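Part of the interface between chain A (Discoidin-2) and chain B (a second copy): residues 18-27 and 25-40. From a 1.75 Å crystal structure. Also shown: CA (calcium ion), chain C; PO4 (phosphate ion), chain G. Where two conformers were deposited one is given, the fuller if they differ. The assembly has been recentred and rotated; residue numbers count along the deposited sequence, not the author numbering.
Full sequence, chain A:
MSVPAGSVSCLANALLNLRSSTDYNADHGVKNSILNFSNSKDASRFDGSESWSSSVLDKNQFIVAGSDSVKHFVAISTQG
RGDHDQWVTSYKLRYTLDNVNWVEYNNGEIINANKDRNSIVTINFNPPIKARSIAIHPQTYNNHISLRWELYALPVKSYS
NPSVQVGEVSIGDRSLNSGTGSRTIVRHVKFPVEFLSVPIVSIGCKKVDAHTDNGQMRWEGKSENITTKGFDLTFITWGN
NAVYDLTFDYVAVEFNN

Chain A (18-27) LRSSTDYNAD
Chain B (25-40) NADHGVKNSILNFSNS

The chain A stretch leaves a β-strand at residues 18–20, with φ/ψ of −139/116° at Arg19(A), and continues as an irregular segment. Ser21(A) bends the chain (−66/−56°), Thr22(A) and Asp23(A) are extended again (−145/161° and −129/135°), and Tyr24(A) turns at −51/−42°. Asn25(A) is fully extended (φ −169°, ψ −174°). A 3-10 segment then begins at Ala26(A) (φ −67°, ψ −30°) and Asp27(A) (φ −72°, ψ 2°). Chain B has this same conformation at residues 25–27, then a second short 3-10 segment at Val30(B) (−60/−21°) and Lys31(B) (−64/−16°). A type II turn from Ile34(B) to Phe37(B) follows, with Leu35(B) at −45/133°, Asn36(B) at 67/10° and the bond Phe37(B) N to Ile34(B) O at 2.9 Å. Beyond it the chain is extended at Ser38(B) (−150/147°) and Asn39(B) (−128/−151°). Three CA–CA separations fix the register: 7.2 Å for Arg19(A)–Lys31(B), 5.7 Å for Thr22(A)–Asn39(B) and 5.3 Å for Ala26(A)–Asp27(B). In this order the pairing follows no single parallel or antiparallel register. No direct backbone-to-backbone hydrogen bond joins the stretches, which together bury 490 Å².

The charged centre is the salt bridge between Lys31(B) NZ and Asp23(A) OD2, at 2.8 Å. Lys31(B) starts sideways, but its p, t, t, p chain (χ4 71°) carries the amine to the carboxylate, and NZ also donates to Asn32(B) OD1 at 2.9 Å. Asp23(A), in the m rotamer, points toward chain B; its other oxygen, OD1, accepts from Ser20(A) OG at 2.6 Å, so the acid is held from within its own chain as well.

Where the two copies of residues 26 and 27 meet, they play different parts. Asp27(B), an m rotamer (χ1 −82°, χ2 −40°), starts sideways but its end comes nearer, and Ala26(A) N donates to Asp27(B) OD1 at 2.7 Å (N–H···O angle 143°). Asp27(A) makes no direct contact with this stretch of chain B. Instead, water 5 accepts from Asp27(A) N at 3.2 Å and donates to Asp27(B) OD2 at 2.9 Å. The alanine side chains touch where the backbones come close: Ala26(A) CB lies 3.6 Å from Ala26(B) CB and 3.7 Å from Lys31(B) CE, beside the salt bridge.

At the strand end, Arg19(A) (t, t, p; χ4 82°) lays one guanidinium face against Ile34(B), a t, t rotamer, with CZ 3.7 Å from CD1. This is a van der Waals contact of methyl with cation; NE and NH2 are hydrogen-bonded elsewhere in the structure. Phe37(B) (χ1 178°, χ2 73°) brings CE1 to 3.4 Å from Ser21(A) O. Thr22(A), in the p rotamer, sets CG2 3.6 Å from Ser38(B) O and 3.9 Å from Asn39(B) CB.

Waters complete the seam. Water 1 donates to Ser20(A) O (3.0 Å) and Lys31(B) O (2.7 Å), and water 2 to Ser21(A) O and Ser38(B) O, both at 2.9 Å. Water 3 accepts from Asp23(A) N (3.0 Å) and Asn39(B) ND2 (3.1 Å). Asn39(B), a p rotamer, also binds calcium through OD1 at 2.6 Å.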

# COMPACT_ATOMS: atom_id res chain seq x y z
N LEU A 18 -5.71 -15.74 -3.74
CA LEU A 18 -6.97 -16.52 -3.77
C LEU A 18 -6.91 -17.64 -2.75
O LEU A 18 -5.86 -18.29 -2.56
CB LEU A 18 -7.20 -17.13 -5.17
CG LEU A 18 -7.43 -16.19 -6.36
CD1 LEU A 18 -7.94 -17.00 -7.56
CD2 LEU A 18 -8.41 -15.11 -5.98
N ARG A 19 -8.04 -17.89 -2.11
CA ARG A 19 -8.16 -19.00 -1.18
C ARG A 19 -9.52 -19.67 -1.37
O ARG A 19 -10.56 -19.06 -1.09
CB ARG A 19 -8.07 -18.50 0.26
CG ARG A 19 -8.17 -19.67 1.27
CD ARG A 19 -7.96 -19.18 2.69
NE ARG A 19 -9.09 -18.39 3.19
CZ ARG A 19 -10.22 -18.90 3.70
NH1 ARG A 19 -10.42 -20.20 3.73
NH2 ARG A 19 -11.16 -18.08 4.17
N SER A 20 -9.52 -20.92 -1.80
CA SER A 20 -10.78 -21.66 -1.89
C SER A 20 -11.15 -22.34 -0.55
O SER A 20 -10.29 -22.60 0.32
CB SER A 20 -10.69 -22.74 -2.99
OG SER A 20 -9.58 -23.60 -2.71
N SER A 21 -12.44 -22.66 -0.43
CA SER A 21 -12.97 -23.41 0.70
C SER A 21 -12.37 -24.84 0.66
O SER A 21 -11.76 -25.30 1.63
CB SER A 21 -14.49 -23.45 0.58
OG SER A 21 -14.85 -23.78 -0.73
N THR A 22 -12.57 -25.54 -0.47
CA THR A 22 -11.99 -26.88 -0.68
C THR A 22 -11.65 -26.97 -2.17
O THR A 22 -12.18 -26.19 -2.99
CB THR A 22 -12.97 -28.04 -0.31
OG1 THR A 22 -14.11 -28.03 -1.20
CG2 THR A 22 -13.46 -27.91 1.17
N ASP A 23 -10.77 -27.93 -2.49
CA ASP A 23 -10.33 -28.22 -3.87
C ASP A 23 -10.52 -29.71 -4.09
O ASP A 23 -10.13 -30.51 -3.24
CB ASP A 23 -8.83 -27.96 -4.03
CG ASP A 23 -8.46 -26.50 -4.04
OD1 ASP A 23 -9.35 -25.63 -4.30
OD2 ASP A 23 -7.25 -26.22 -3.81
N TYR A 24 -11.09 -30.09 -5.23
CA TYR A 24 -11.20 -31.52 -5.51
C TYR A 24 -9.84 -32.21 -5.33
O TYR A 24 -9.74 -33.31 -4.78
CB TYR A 24 -11.71 -31.75 -6.93
CG TYR A 24 -12.21 -33.15 -7.04
CD1 TYR A 24 -13.47 -33.49 -6.54
CD2 TYR A 24 -11.43 -34.14 -7.63
CE1 TYR A 24 -13.94 -34.81 -6.60
CE2 TYR A 24 -11.89 -35.47 -7.70
CZ TYR A 24 -13.13 -35.79 -7.18
OH TYR A 24 -13.61 -37.09 -7.26
N ASN A 25 -8.80 -31.53 -5.81
CA ASN A 25 -7.41 -31.77 -5.40
C ASN A 25 -6.61 -30.61 -5.97
O ASN A 25 -7.18 -29.65 -6.49
CB ASN A 25 -6.88 -33.12 -5.91
CG ASN A 25 -7.03 -33.28 -7.41
OD1 ASN A 25 -6.86 -32.33 -8.17
ND2 ASN A 25 -7.35 -34.50 -7.84
N ALA A 26 -5.29 -30.65 -5.84
CA ALA A 26 -4.47 -29.48 -6.22
C ALA A 26 -4.54 -29.26 -7.72
O ALA A 26 -4.42 -28.13 -8.18
CB ALA A 26 -3.00 -29.66 -5.75
N ASP A 27 -4.73 -30.33 -8.50
CA ASP A 27 -4.94 -30.15 -9.93
C ASP A 27 -6.32 -29.55 -10.31
O ASP A 27 -6.58 -29.33 -11.48
CB ASP A 27 -4.68 -31.45 -10.70
CG ASP A 27 -3.21 -31.67 -10.97
OD1 ASP A 27 -2.51 -30.68 -11.28
OD2 ASP A 27 -2.78 -32.84 -10.89
N ASN B 25 3.71 -33.01 -1.34
CA ASN B 25 3.41 -32.78 -2.75
C ASN B 25 2.36 -31.67 -2.76
O ASN B 25 2.07 -31.07 -1.73
CB ASN B 25 2.89 -34.05 -3.45
CG ASN B 25 1.70 -34.66 -2.75
OD1 ASN B 25 0.83 -33.96 -2.23
ND2 ASN B 25 1.66 -36.00 -2.73
N ALA B 26 1.82 -31.35 -3.94
CA ALA B 26 0.93 -30.18 -4.04
C ALA B 26 -0.35 -30.42 -3.26
O ALA B 26 -0.96 -29.48 -2.77
CB ALA B 26 0.62 -29.85 -5.53
N ASP B 27 -0.78 -31.69 -3.14
CA ASP B 27 -1.93 -31.99 -2.29
C ASP B 27 -1.65 -31.88 -0.77
O ASP B 27 -2.55 -32.08 0.02
CB ASP B 27 -2.54 -33.35 -2.65
CG ASP B 27 -3.47 -33.27 -3.83
OD1 ASP B 27 -4.22 -32.27 -3.93
OD2 ASP B 27 -3.46 -34.22 -4.63
N HIS B 28 -0.42 -31.49 -0.40
CA HIS B 28 -0.08 -31.17 1.00
C HIS B 28 0.50 -29.75 1.10
O HIS B 28 1.23 -29.43 2.05
CB HIS B 28 0.98 -32.16 1.55
CG HIS B 28 0.51 -33.59 1.62
ND1 HIS B 28 0.38 -34.39 0.51
CD2 HIS B 28 0.22 -34.38 2.69
CE1 HIS B 28 -0.02 -35.60 0.87
NE2 HIS B 28 -0.13 -35.62 2.19
N GLY B 29 0.14 -28.88 0.14
CA GLY B 29 0.74 -27.53 0.07
C GLY B 29 0.19 -26.52 1.07
O GLY B 29 -0.79 -26.80 1.77
N VAL B 30 0.81 -25.34 1.10
CA VAL B 30 0.37 -24.28 2.02
C VAL B 30 -1.07 -23.84 1.78
O VAL B 30 -1.70 -23.30 2.68
CB VAL B 30 1.29 -23.02 1.97
CG1 VAL B 30 2.76 -23.39 2.29
CG2 VAL B 30 1.18 -22.31 0.61
N LYS B 31 -1.61 -24.09 0.58
CA LYS B 31 -2.99 -23.74 0.30
C LYS B 31 -3.95 -24.54 1.22
O LYS B 31 -5.12 -24.16 1.39
CB LYS B 31 -3.31 -24.00 -1.17
CG LYS B 31 -3.37 -25.51 -1.51
CD LYS B 31 -3.84 -25.74 -2.97
CE LYS B 31 -4.09 -27.23 -3.22
NZ LYS B 31 -5.35 -27.71 -2.48
N ASN B 32 -3.44 -25.61 1.84
CA ASN B 32 -4.28 -26.43 2.74
C ASN B 32 -3.99 -26.14 4.21
O ASN B 32 -4.33 -26.95 5.09
CB ASN B 32 -4.05 -27.92 2.47
CG ASN B 32 -4.61 -28.37 1.12
OD1 ASN B 32 -5.25 -27.58 0.41
ND2 ASN B 32 -4.35 -29.62 0.75
N SER B 33 -3.38 -24.99 4.48
CA SER B 33 -2.84 -24.74 5.82
C SER B 33 -3.67 -23.82 6.71
O SER B 33 -3.29 -23.58 7.85
CB SER B 33 -1.38 -24.24 5.76
OG SER B 33 -1.30 -22.87 5.35
N ILE B 34 -4.77 -23.27 6.21
CA ILE B 34 -5.52 -22.35 7.08
C ILE B 34 -6.06 -23.07 8.33
O ILE B 34 -6.50 -24.23 8.27
CB ILE B 34 -6.67 -21.61 6.37
CG1 ILE B 34 -7.05 -20.40 7.24
CG2 ILE B 34 -7.89 -22.52 6.17
CD1 ILE B 34 -7.93 -19.40 6.54
N LEU B 35 -6.04 -22.35 9.45
CA LEU B 35 -6.65 -22.82 10.70
C LEU B 35 -8.03 -23.40 10.41
O LEU B 35 -8.83 -22.77 9.68
CB LEU B 35 -6.79 -21.65 11.67
CG LEU B 35 -6.89 -22.07 13.14
CD1 LEU B 35 -5.53 -22.58 13.65
CD2 LEU B 35 -7.37 -20.87 13.94
N ASN B 36 -8.30 -24.59 10.97
CA ASN B 36 -9.59 -25.30 10.86
C ASN B 36 -9.94 -25.80 9.44
O ASN B 36 -11.08 -26.25 9.18
CB ASN B 36 -10.73 -24.45 11.43
CG ASN B 36 -10.63 -24.29 12.94
OD1 ASN B 36 -10.37 -25.25 13.66
ND2 ASN B 36 -10.87 -23.07 13.42
N PHE B 37 -8.96 -25.74 8.55
CA PHE B 37 -9.14 -26.27 7.20
C PHE B 37 -9.64 -27.69 7.28
O PHE B 37 -9.08 -28.52 8.01
CB PHE B 37 -7.84 -26.25 6.38
CG PHE B 37 -8.03 -26.86 5.00
CD1 PHE B 37 -8.74 -26.18 4.01
CD2 PHE B 37 -7.55 -28.12 4.72
CE1 PHE B 37 -8.96 -26.80 2.73
CE2 PHE B 37 -7.75 -28.72 3.46
CZ PHE B 37 -8.44 -28.06 2.47
N SER B 38 -10.71 -27.98 6.55
CA SER B 38 -11.18 -29.35 6.45
C SER B 38 -11.84 -29.54 5.10
O SER B 38 -12.45 -28.61 4.55
CB SER B 38 -12.16 -29.67 7.57
OG SER B 38 -13.36 -28.97 7.35
N ASN B 39 -11.72 -30.74 4.56
CA ASN B 39 -12.25 -30.99 3.22
C ASN B 39 -13.16 -32.23 3.25
O ASN B 39 -13.80 -32.48 4.30
CB ASN B 39 -11.16 -30.96 2.14
CG ASN B 39 -10.04 -31.97 2.40
OD1 ASN B 39 -10.22 -32.91 3.19
ND2 ASN B 39 -8.90 -31.79 1.75
N SER B 40 -13.27 -32.96 2.15
CA SER B 40 -14.25 -34.04 2.11
C SER B 40 -13.93 -35.12 3.14
O SER B 40 -12.76 -35.46 3.36
CB SER B 40 -14.34 -34.66 0.71
OG SER B 40 -15.31 -35.69 0.73
CA CA C . -10.37 -35.45 2.83
P PO4 G . -1.13 -38.86 3.03
O1 PO4 G . -0.38 -39.95 3.78
O2 PO4 G . -0.77 -37.57 3.53
O3 PO4 G . -2.61 -39.12 3.22
O4 PO4 G . -0.87 -39.02 1.55
O HOH W 1 -7.30 -23.12 0.11
O HOH W 2 -12.06 -25.78 4.48
O HOH W 3 -9.41 -29.77 -0.48
O HOH W 4 -6.48 -24.63 -0.88
O HOH W 5 -3.85 -33.18 -7.27
O HOH W 6 -10.13 -35.13 5.10
O HOH W 7 -8.02 -36.00 2.59
O HOH W 8 -10.03 -37.80 3.61
O HOH W 9 -11.61 -37.11 0.98